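Local coordinates for protein citryl-spermidine/3,4-dihydroxybenzoyl-citryl-spermidine:spermidine ligase (Bacillus anthracis, PDB 3TO3) that catalyses the ATP-dependent condensation of spermidine with citryl-spermidine intermediates in the biosynthesis of the siderophore petrobactin, at residues S283-R288 / R311-Y316; Y297-L302 / F460-E465; P248-N253 / Y363-C368. One frame throughout, in Å; residues are numbered along the deposited sequence.

How the interactions relate
Helix segment 248-253 comes first and meets 363-368 in interaction 3, which closes a loop of 109 intervening residues. Interaction 1, 283-288 with 311-316, is nested inside that loop. Segment 297-302 lies between the two halves of interaction 1, but its partner 460-465 comes last, so interaction 2 crosses both others. All three reach one mixed sheet. Strand 286-289 runs beside strand 297-306, which also pairs with strand 367-371. Interactions 1 and 2 both touch ATP and bring its phosphates between this sheet and the loop after strand 451-457. Interaction 3 ties helix 248-258 to the same sheet, at a point farther from the nucleotide. A hydrogen bond of Ser-301 OG with Gly-364 O links interactions 2 and 3.

Interaction 1 (S283-R288 / R311-Y316); sequences SMRTLR and RTLKPY. With ATP (adenosine-5'-triphosphate), chain E.
Arg-285 reaches across to Arg-311, Thr-312 and Leu-313 and carries this contact. Its CG sits between the backbone N and the carbonyl carbon (chi1 53°), and the chain then runs extended to NE. This sends the guanidinium between the backbone of 311-313 and the ATP phosphates. Arg-285 NH1 makes two weak hydrogen bonds, to Thr-312 O at 2.9 Å and to Arg-311 O at 3.0 Å. Both are bent, with angles near 126°, consistent with one nitrogen serving two carbonyls. Leu-313 CD2 packs obliquely on Arg-285 NH1 at 3.4 Å.

The nucleotide side is bound more firmly. NE of Arg-285 donates to ATP O1B at 2.9 Å, near the guanidinium plane, and the bond is fairly straight at 152°. NH2 donates to ATP O2B. Ser-283 OG donates to ATP O1B at 2.8 Å, so this beta-phosphate oxygen is gripped from two residues of 283-288. Arg-311 approaches with a chain bent at chi2 and chi3. Its CD lies over the rim of one face of the Arg-285 guanidinium, and Arg-311 NH1 donates to ATP O1A at 2.6 Å. NH2 of Arg-285 and NH1 of Arg-311 are 3.2 Å apart. Both nitrogens turn to phosphate oxygens of ATP, which would accommodate their closeness.

The tight part is buried Arg-285 with the phosphate oxygens around it. Arg-311 is partly exposed but held to ATP. The looser side is the backbone one, with its weak, bent bonds and partly exposed Thr-312, whose CB points away.

Arg-285, just before strand 286-289, pairs through its backbone with Val-300, and Arg-311 with Leu-302 and Ile-304. These bonds lie along one edge of strand 297-306, away from the edge paired with strand 367-371. Helix 315-333 follows, with Lys-314 at its N-cap.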
# COMPACT_ATOMS: atom_id res chain seq x y z
N SER B 283 -5.28 16.20 -13.55
CA SER B 283 -5.86 15.63 -12.33
C SER B 283 -5.75 14.12 -12.31
O SER B 283 -5.73 13.49 -11.24
CB SER B 283 -7.31 16.13 -12.13
OG SER B 283 -8.30 15.11 -12.17
N MSE B 284 -5.75 13.53 -13.49
CA MSE B 284 -5.63 12.08 -13.72
C MSE B 284 -6.85 11.21 -13.39
O MSE B 284 -7.01 10.17 -14.01
CB MSE B 284 -4.46 11.52 -12.96
CG MSE B 284 -3.16 11.84 -13.65
SE MSE B 284 -1.76 10.89 -12.79
CE MSE B 284 -2.45 9.09 -13.06
N ARG B 285 -7.76 11.68 -12.55
CA ARG B 285 -9.02 10.97 -12.36
C ARG B 285 -10.10 11.67 -13.20
O ARG B 285 -11.24 11.25 -13.25
CB ARG B 285 -9.40 10.86 -10.88
CG ARG B 285 -9.40 12.18 -10.18
CD ARG B 285 -10.08 12.10 -8.84
NE ARG B 285 -10.02 13.39 -8.17
CZ ARG B 285 -10.62 13.67 -7.03
NH1 ARG B 285 -11.34 12.74 -6.42
NH2 ARG B 285 -10.50 14.88 -6.48
N THR B 286 -9.70 12.75 -13.85
CA THR B 286 -10.60 13.46 -14.74
C THR B 286 -10.21 13.19 -16.17
O THR B 286 -9.11 13.49 -16.57
CB THR B 286 -10.52 14.96 -14.53
OG1 THR B 286 -10.80 15.26 -13.15
CG2 THR B 286 -11.53 15.68 -15.45
N LEU B 287 -11.12 12.63 -16.95
CA LEU B 287 -10.79 12.14 -18.27
C LEU B 287 -11.59 12.88 -19.33
O LEU B 287 -12.82 13.09 -19.19
CB LEU B 287 -11.07 10.64 -18.34
CG LEU B 287 -10.49 9.82 -17.17
CD1 LEU B 287 -11.11 8.43 -17.11
CD2 LEU B 287 -9.00 9.70 -17.31
N ARG B 288 -10.90 13.30 -20.40
CA ARG B 288 -11.54 13.92 -21.54
C ARG B 288 -11.83 12.86 -22.59
O ARG B 288 -11.14 11.84 -22.68
CB ARG B 288 -10.69 15.06 -22.12
CG ARG B 288 -9.29 14.66 -22.53
CD ARG B 288 -8.57 15.78 -23.30
NE ARG B 288 -8.42 15.44 -24.72
CZ ARG B 288 -7.28 15.07 -25.28
NH1 ARG B 288 -6.16 15.01 -24.56
NH2 ARG B 288 -7.25 14.79 -26.57
N ARG B 311 -7.73 10.10 -3.75
CA ARG B 311 -8.39 10.62 -4.97
C ARG B 311 -9.82 10.06 -5.11
O ARG B 311 -10.38 9.92 -6.20
CB ARG B 311 -7.53 10.45 -6.22
CG ARG B 311 -6.24 11.26 -6.22
CD ARG B 311 -6.51 12.77 -6.04
NE ARG B 311 -6.58 13.16 -4.63
CZ ARG B 311 -7.15 14.29 -4.18
NH1 ARG B 311 -7.70 15.14 -5.03
NH2 ARG B 311 -7.16 14.56 -2.88
N THR B 312 -10.32 9.51 -4.02
CA THR B 312 -11.71 9.15 -3.95
C THR B 312 -12.62 10.39 -4.12
O THR B 312 -12.19 11.54 -3.95
CB THR B 312 -12.02 8.51 -2.59
OG1 THR B 312 -11.49 9.35 -1.55
CG2 THR B 312 -11.40 7.12 -2.51
N LEU B 313 -13.87 10.13 -4.50
CA LEU B 313 -14.91 11.14 -4.44
C LEU B 313 -15.75 10.95 -3.19
O LEU B 313 -16.43 9.93 -3.06
CB LEU B 313 -15.81 11.01 -5.66
CG LEU B 313 -15.08 11.37 -6.93
CD1 LEU B 313 -15.87 10.99 -8.17
CD2 LEU B 313 -14.74 12.87 -6.87
N LYS B 314 -15.73 11.93 -2.28
CA LYS B 314 -16.65 11.91 -1.14
C LYS B 314 -18.10 11.76 -1.65
O LYS B 314 -18.57 12.56 -2.49
CB LYS B 314 -16.50 13.18 -0.27
CG LYS B 314 -15.11 13.46 0.30
CD LYS B 314 -14.73 12.44 1.36
CE LYS B 314 -13.74 12.99 2.40
NZ LYS B 314 -13.45 12.02 3.51
N PRO B 315 -18.81 10.73 -1.16
CA PRO B 315 -20.21 10.48 -1.51
C PRO B 315 -21.11 11.71 -1.33
O PRO B 315 -21.94 12.00 -2.21
CB PRO B 315 -20.62 9.38 -0.53
CG PRO B 315 -19.32 8.63 -0.29
CD PRO B 315 -18.27 9.70 -0.25
N TYR B 316 -20.96 12.44 -0.22
CA TYR B 316 -21.81 13.59 -0.04
C TYR B 316 -21.54 14.63 -1.15
O TYR B 316 -22.47 15.28 -1.61
CB TYR B 316 -21.71 14.18 1.37
CG TYR B 316 -20.32 14.48 1.82
CD1 TYR B 316 -19.73 15.70 1.51
CD2 TYR B 316 -19.58 13.54 2.55
CE1 TYR B 316 -18.44 15.99 1.92
CE2 TYR B 316 -18.28 13.83 2.97
CZ TYR B 316 -17.72 15.06 2.64
OH TYR B 316 -16.44 15.38 3.03
PB ATP E . -9.27 17.29 -9.24
O1B ATP E . -9.34 15.84 -9.64
O2B ATP E . -10.09 17.51 -7.99
O3B ATP E . -9.79 18.19 -10.42
PA ATP E . -6.93 17.08 -7.86
O1A ATP E . -7.45 15.69 -7.59
O2A ATP E . -6.96 17.97 -6.62
O3A ATP E . -7.80 17.75 -8.97
O5' ATP E . -5.46 16.94 -8.37
C5' ATP E . -4.92 17.85 -9.25
C4' ATP E . -3.50 17.88 -9.36
O4' ATP E . -3.07 19.16 -9.94
C3' ATP E . -2.87 17.80 -8.03
O3' ATP E . -2.06 16.69 -7.96
C2' ATP E . -2.10 19.04 -7.90
O2' ATP E . -0.93 18.82 -7.22
C1' ATP E . -1.85 19.41 -9.32
N9 ATP E . -1.39 20.76 -9.54
C8 ATP E . -0.31 21.07 -10.28
N7 ATP E . -0.18 22.40 -10.28
C5 ATP E . -1.18 22.95 -9.55
C6 ATP E . -1.52 24.27 -9.22
N6 ATP E . -0.71 25.35 -9.71
N1 ATP E . -2.61 24.50 -8.45
C2 ATP E . -3.36 23.47 -8.00
N3 ATP E . -3.05 22.18 -8.30
C4 ATP E . -1.97 21.89 -9.07

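Interaction 2 (Y297-L302 / F460-E465); sequences YVKVSL and FHEGLE. With ATP (adenosine-5'-triphosphate), chain E.
Lys-299 and His-461 mark the nearest approach of the two backbones, and their CA atoms are still 11.1 Å apart, so the contact is made by side chains alone. Lys-299 projects from strand 297-306 with CG anti to the backbone N (chi1 180°). The chain stays extended to NZ and spans most of the gap. His-461 and Glu-462 come from the other side, out of a loop of helical backbone shape.

The amino group of Lys-299 is the meeting point. Lys-299 NZ donates a hydrogen bond to ATP O2B at 2.8 Å. Lys-299 NZ also forms a salt bridge with Glu-462 OE2 at 3.3 Å, which is long and weak as a hydrogen bond. A second salt bridge goes to Asp-459, just before the loop segment. The exact place of NZ is less sure, because the model puts it too near the His-461 ring edge. The CD methylene of Lys-299 lies 3.8 Å from His-461 CE1.

Glu-462 is extended beyond CG, and CG itself rests over the rim of one face of the His-461 ring. OE2 of Glu-462 lies 2.7 Å from ATP O2B. This carboxylate is poorly ordered, so its details deserve caution. OE1 has a long, weak ion pair with Arg-285.

Lys-299 and Glu-462 are both ATP-binding residues, and Asp-459 also belongs to the magnesium site with Gln-441 and Asn-442. The sheet thus supplies a lysine and the loop after strand 451-457 supplies acids to one nucleotide. This is the phosphate-binding part of the ATP site in this IucA/IucC-family synthetase.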
# COMPACT_ATOMS: atom_id res chain seq x y z
N TYR B 297 -16.41 15.59 -19.85
CA TYR B 297 -15.38 14.91 -19.09
C TYR B 297 -16.03 14.02 -18.05
O TYR B 297 -17.19 14.21 -17.66
CB TYR B 297 -14.50 15.92 -18.32
CG TYR B 297 -13.96 17.09 -19.12
CD1 TYR B 297 -12.87 16.95 -19.97
CD2 TYR B 297 -14.54 18.36 -18.98
CE1 TYR B 297 -12.37 18.05 -20.70
CE2 TYR B 297 -14.06 19.45 -19.68
CZ TYR B 297 -12.98 19.30 -20.54
OH TYR B 297 -12.53 20.42 -21.22
N VAL B 298 -15.25 13.05 -17.59
CA VAL B 298 -15.63 12.13 -16.55
C VAL B 298 -14.63 12.29 -15.42
O VAL B 298 -13.40 12.21 -15.63
CB VAL B 298 -15.62 10.71 -17.11
CG1 VAL B 298 -16.36 9.82 -16.25
CG2 VAL B 298 -16.32 10.71 -18.43
N LYS B 299 -15.15 12.57 -14.23
CA LYS B 299 -14.31 12.61 -13.04
C LYS B 299 -14.67 11.40 -12.21
O LYS B 299 -15.83 11.27 -11.75
CB LYS B 299 -14.49 13.92 -12.26
CG LYS B 299 -13.65 14.04 -10.99
CD LYS B 299 -13.75 15.44 -10.39
CE LYS B 299 -12.63 15.70 -9.40
NZ LYS B 299 -12.78 17.03 -8.72
N VAL B 300 -13.70 10.50 -12.03
CA VAL B 300 -14.01 9.21 -11.43
C VAL B 300 -13.15 8.91 -10.22
O VAL B 300 -12.10 9.52 -10.04
CB VAL B 300 -13.90 8.07 -12.45
CG1 VAL B 300 -14.94 8.24 -13.53
CG2 VAL B 300 -12.50 8.07 -13.09
N SER B 301 -13.62 8.00 -9.38
CA SER B 301 -12.88 7.61 -8.18
C SER B 301 -11.52 6.99 -8.53
O SER B 301 -11.42 6.20 -9.47
CB SER B 301 -13.71 6.61 -7.39
OG SER B 301 -14.78 7.26 -6.75
N LEU B 302 -10.47 7.36 -7.82
CA LEU B 302 -9.20 6.67 -8.00
C LEU B 302 -8.54 6.46 -6.67
O LEU B 302 -8.26 7.43 -5.97
CB LEU B 302 -8.34 7.50 -8.92
CG LEU B 302 -7.14 6.85 -9.60
CD1 LEU B 302 -7.56 5.68 -10.52
CD2 LEU B 302 -6.38 7.96 -10.36
N PHE B 460 -16.23 22.66 -8.61
CA PHE B 460 -17.11 23.21 -7.54
C PHE B 460 -17.48 22.26 -6.40
O PHE B 460 -17.65 22.66 -5.26
CB PHE B 460 -18.39 23.77 -8.19
CG PHE B 460 -18.10 24.54 -9.43
CD1 PHE B 460 -17.15 25.54 -9.41
CD2 PHE B 460 -18.71 24.21 -10.64
CE1 PHE B 460 -16.86 26.26 -10.57
CE2 PHE B 460 -18.41 24.91 -11.80
CZ PHE B 460 -17.48 25.93 -11.77
N HIS B 461 -17.64 20.99 -6.73
CA HIS B 461 -18.30 20.10 -5.83
C HIS B 461 -17.57 19.97 -4.48
O HIS B 461 -18.22 19.87 -3.43
CB HIS B 461 -18.52 18.74 -6.50
CG HIS B 461 -17.27 17.95 -6.66
ND1 HIS B 461 -16.37 18.17 -7.68
CD2 HIS B 461 -16.75 16.95 -5.91
CE1 HIS B 461 -15.36 17.33 -7.57
NE2 HIS B 461 -15.56 16.59 -6.49
N GLU B 462 -16.25 19.88 -4.51
CA GLU B 462 -15.46 19.83 -3.27
C GLU B 462 -15.09 21.16 -2.61
O GLU B 462 -15.21 21.31 -1.39
CB GLU B 462 -14.20 18.98 -3.47
CG GLU B 462 -13.39 19.37 -4.72
CD GLU B 462 -12.30 18.36 -5.05
OE1 GLU B 462 -12.16 17.36 -4.30
OE2 GLU B 462 -11.58 18.58 -6.06
N GLY B 463 -14.63 22.12 -3.42
CA GLY B 463 -13.94 23.30 -2.92
C GLY B 463 -14.69 24.51 -2.37
O GLY B 463 -14.26 25.16 -1.40
N LEU B 464 -15.81 24.81 -2.99
CA LEU B 464 -16.58 26.02 -2.74
C LEU B 464 -16.93 26.32 -1.26
O LEU B 464 -17.37 25.45 -0.50
CB LEU B 464 -17.83 25.93 -3.59
CG LEU B 464 -18.93 26.95 -3.50
CD1 LEU B 464 -19.68 26.93 -4.82
CD2 LEU B 464 -19.85 26.62 -2.34
N GLU B 465 -16.71 27.57 -0.88
CA GLU B 465 -17.20 28.10 0.38
C GLU B 465 -18.15 29.28 0.11
O GLU B 465 -18.04 29.96 -0.91
CB GLU B 465 -16.03 28.53 1.26
CG GLU B 465 -15.17 27.36 1.70
CD GLU B 465 -14.08 27.73 2.72
OE1 GLU B 465 -13.93 28.91 3.07
OE2 GLU B 465 -13.37 26.81 3.17
PB ATP E . -9.27 17.29 -9.24
O1B ATP E . -9.34 15.84 -9.64
O2B ATP E . -10.09 17.51 -7.99
O3B ATP E . -9.79 18.19 -10.42
PA ATP E . -6.93 17.08 -7.86
O1A ATP E . -7.45 15.69 -7.59
O2A ATP E . -6.96 17.97 -6.62
O3A ATP E . -7.80 17.75 -8.97
O5' ATP E . -5.46 16.94 -8.37
C5' ATP E . -4.92 17.85 -9.25
C4' ATP E . -3.50 17.88 -9.36
O4' ATP E . -3.07 19.16 -9.94
C3' ATP E . -2.87 17.80 -8.03
O3' ATP E . -2.06 16.69 -7.96
C2' ATP E . -2.10 19.04 -7.90
O2' ATP E . -0.93 18.82 -7.22
C1' ATP E . -1.85 19.41 -9.32
N9 ATP E . -1.39 20.76 -9.54
C8 ATP E . -0.31 21.07 -10.28
N7 ATP E . -0.18 22.40 -10.28
C5 ATP E . -1.18 22.95 -9.55
C6 ATP E . -1.52 24.27 -9.22
N6 ATP E . -0.71 25.35 -9.71
N1 ATP E . -2.61 24.50 -8.45
C2 ATP E . -3.36 23.47 -8.00
N3 ATP E . -3.05 22.18 -8.30
C4 ATP E . -1.97 21.89 -9.07

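Interaction 3 (P248-N253 / Y363-C368); sequences PWQWEN and YGSLGC
Gln-250 meets Ser-365 through a single well-formed hydrogen bond. Gln-250 NE2 donates to Ser-365 O at 2.8 Å with an N-H...O angle of 157°. The nitrogen lies in the carbonyl plane on a lone pair, and the acceptor lies close to the plane of the Gln-250 amide. CG of Gln-250 is anti to its own backbone N (chi1 180°), which carries the side chain toward 363-368. The chain then bends at chi2 (83°). That bend turns the amide so that NE2 faces Ser-365, and OE1 can accept from the backbone N of Asn-303. Both ends of this buried amide are thereby used. Ser-365 CB comes to 3.9 Å from Gln-250 NE2, while Ser-365 OG is hydrogen-bonded to Asn-303 OD1.

The contact joins helix 248-258 to the turn that leads into strand 367-371, which lies between strands 297-306 and 345-355 of the mixed sheet. Asn-303, on strand 297-306, is the shared partner of both residues.

On the helix itself, Asn-253 folds back so that Asn-253 ND2 donates to Trp-249 O at 3.0 Å. That oxygen also accepts from Asn-253 N. The same ND2 lies over the rim of one face of the Trp-249 ring, and Gln-250 OE1 lies at the ring edge. Trp-251 NE1 is hydrogen-bonded to His-8 NE2 of the second subunit.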
# COMPACT_ATOMS: atom_id res chain seq x y z
N PRO B 248 -10.21 2.26 -15.48
CA PRO B 248 -9.75 0.86 -15.55
C PRO B 248 -8.69 0.52 -14.50
O PRO B 248 -8.65 -0.65 -14.13
CB PRO B 248 -9.18 0.73 -16.98
CG PRO B 248 -8.82 2.14 -17.39
CD PRO B 248 -9.76 3.07 -16.63
N TRP B 249 -7.89 1.48 -14.02
CA TRP B 249 -6.94 1.15 -12.92
C TRP B 249 -7.72 0.88 -11.65
O TRP B 249 -7.39 -0.02 -10.87
CB TRP B 249 -5.90 2.25 -12.61
CG TRP B 249 -4.87 1.85 -11.58
CD1 TRP B 249 -3.63 1.34 -11.83
CD2 TRP B 249 -4.99 1.91 -10.14
NE1 TRP B 249 -2.97 1.10 -10.65
CE2 TRP B 249 -3.78 1.43 -9.60
CE3 TRP B 249 -6.00 2.36 -9.26
CZ2 TRP B 249 -3.55 1.35 -8.22
CZ3 TRP B 249 -5.77 2.29 -7.88
CH2 TRP B 249 -4.55 1.78 -7.38
N GLN B 250 -8.76 1.68 -11.44
CA GLN B 250 -9.57 1.56 -10.25
C GLN B 250 -10.30 0.22 -10.26
O GLN B 250 -10.36 -0.47 -9.23
CB GLN B 250 -10.57 2.70 -10.14
CG GLN B 250 -11.42 2.57 -8.89
CD GLN B 250 -10.72 3.13 -7.67
OE1 GLN B 250 -9.50 3.24 -7.65
NE2 GLN B 250 -11.48 3.49 -6.67
N TRP B 251 -10.79 -0.16 -11.43
CA TRP B 251 -11.57 -1.40 -11.54
C TRP B 251 -10.68 -2.61 -11.24
O TRP B 251 -11.02 -3.45 -10.42
CB TRP B 251 -12.23 -1.53 -12.92
CG TRP B 251 -12.87 -2.86 -13.19
CD1 TRP B 251 -12.45 -3.79 -14.08
CD2 TRP B 251 -14.05 -3.40 -12.57
NE1 TRP B 251 -13.26 -4.88 -14.05
CE2 TRP B 251 -14.26 -4.68 -13.14
CE3 TRP B 251 -14.94 -2.95 -11.58
CZ2 TRP B 251 -15.33 -5.51 -12.76
CZ3 TRP B 251 -16.02 -3.77 -11.21
CH2 TRP B 251 -16.20 -5.04 -11.81
N GLU B 252 -9.53 -2.67 -11.88
CA GLU B 252 -8.69 -3.85 -11.74
C GLU B 252 -7.87 -3.91 -10.46
O GLU B 252 -7.45 -4.99 -10.07
CB GLU B 252 -7.73 -3.94 -12.91
CG GLU B 252 -8.36 -4.36 -14.20
CD GLU B 252 -7.32 -4.55 -15.28
OE1 GLU B 252 -6.92 -3.53 -15.88
OE2 GLU B 252 -6.88 -5.70 -15.50
N ASN B 253 -7.47 -2.76 -9.94
CA ASN B 253 -6.63 -2.77 -8.75
C ASN B 253 -7.32 -2.53 -7.44
O ASN B 253 -6.72 -2.67 -6.37
CB ASN B 253 -5.42 -1.88 -8.95
CG ASN B 253 -4.68 -2.24 -10.20
OD1 ASN B 253 -4.09 -3.32 -10.29
ND2 ASN B 253 -4.75 -1.38 -11.22
N TYR B 363 -14.85 3.64 1.17
CA TYR B 363 -15.51 4.94 1.19
C TYR B 363 -15.01 5.84 0.06
O TYR B 363 -13.82 6.15 -0.02
CB TYR B 363 -15.20 5.61 2.53
CG TYR B 363 -16.04 6.84 2.82
CD1 TYR B 363 -17.43 6.77 2.89
CD2 TYR B 363 -15.43 8.07 3.08
CE1 TYR B 363 -18.20 7.88 3.17
CE2 TYR B 363 -16.19 9.20 3.37
CZ TYR B 363 -17.57 9.09 3.42
OH TYR B 363 -18.33 10.20 3.70
N GLY B 364 -15.95 6.30 -0.78
CA GLY B 364 -15.64 7.16 -1.92
C GLY B 364 -15.05 6.52 -3.15
O GLY B 364 -14.65 7.20 -4.11
N SER B 365 -15.00 5.20 -3.14
CA SER B 365 -14.23 4.45 -4.13
C SER B 365 -14.92 4.18 -5.45
O SER B 365 -14.26 3.75 -6.38
CB SER B 365 -13.79 3.12 -3.52
OG SER B 365 -12.72 3.37 -2.61
N LEU B 366 -16.24 4.31 -5.52
CA LEU B 366 -16.89 4.14 -6.80
C LEU B 366 -17.90 5.27 -7.06
O LEU B 366 -19.06 5.17 -6.70
CB LEU B 366 -17.62 2.81 -6.68
CG LEU B 366 -18.10 2.09 -7.91
CD1 LEU B 366 -17.00 2.05 -8.90
CD2 LEU B 366 -18.45 0.72 -7.42
N GLY B 367 -17.54 6.20 -7.90
CA GLY B 367 -18.34 7.38 -8.02
C GLY B 367 -17.97 8.05 -9.30
O GLY B 367 -16.86 7.87 -9.77
N CYS B 368 -18.88 8.83 -9.85
CA CYS B 368 -18.63 9.53 -11.09
C CYS B 368 -19.32 10.88 -11.12
O CYS B 368 -20.48 10.99 -10.77
CB CYS B 368 -19.10 8.66 -12.26
SG CYS B 368 -18.95 9.45 -13.89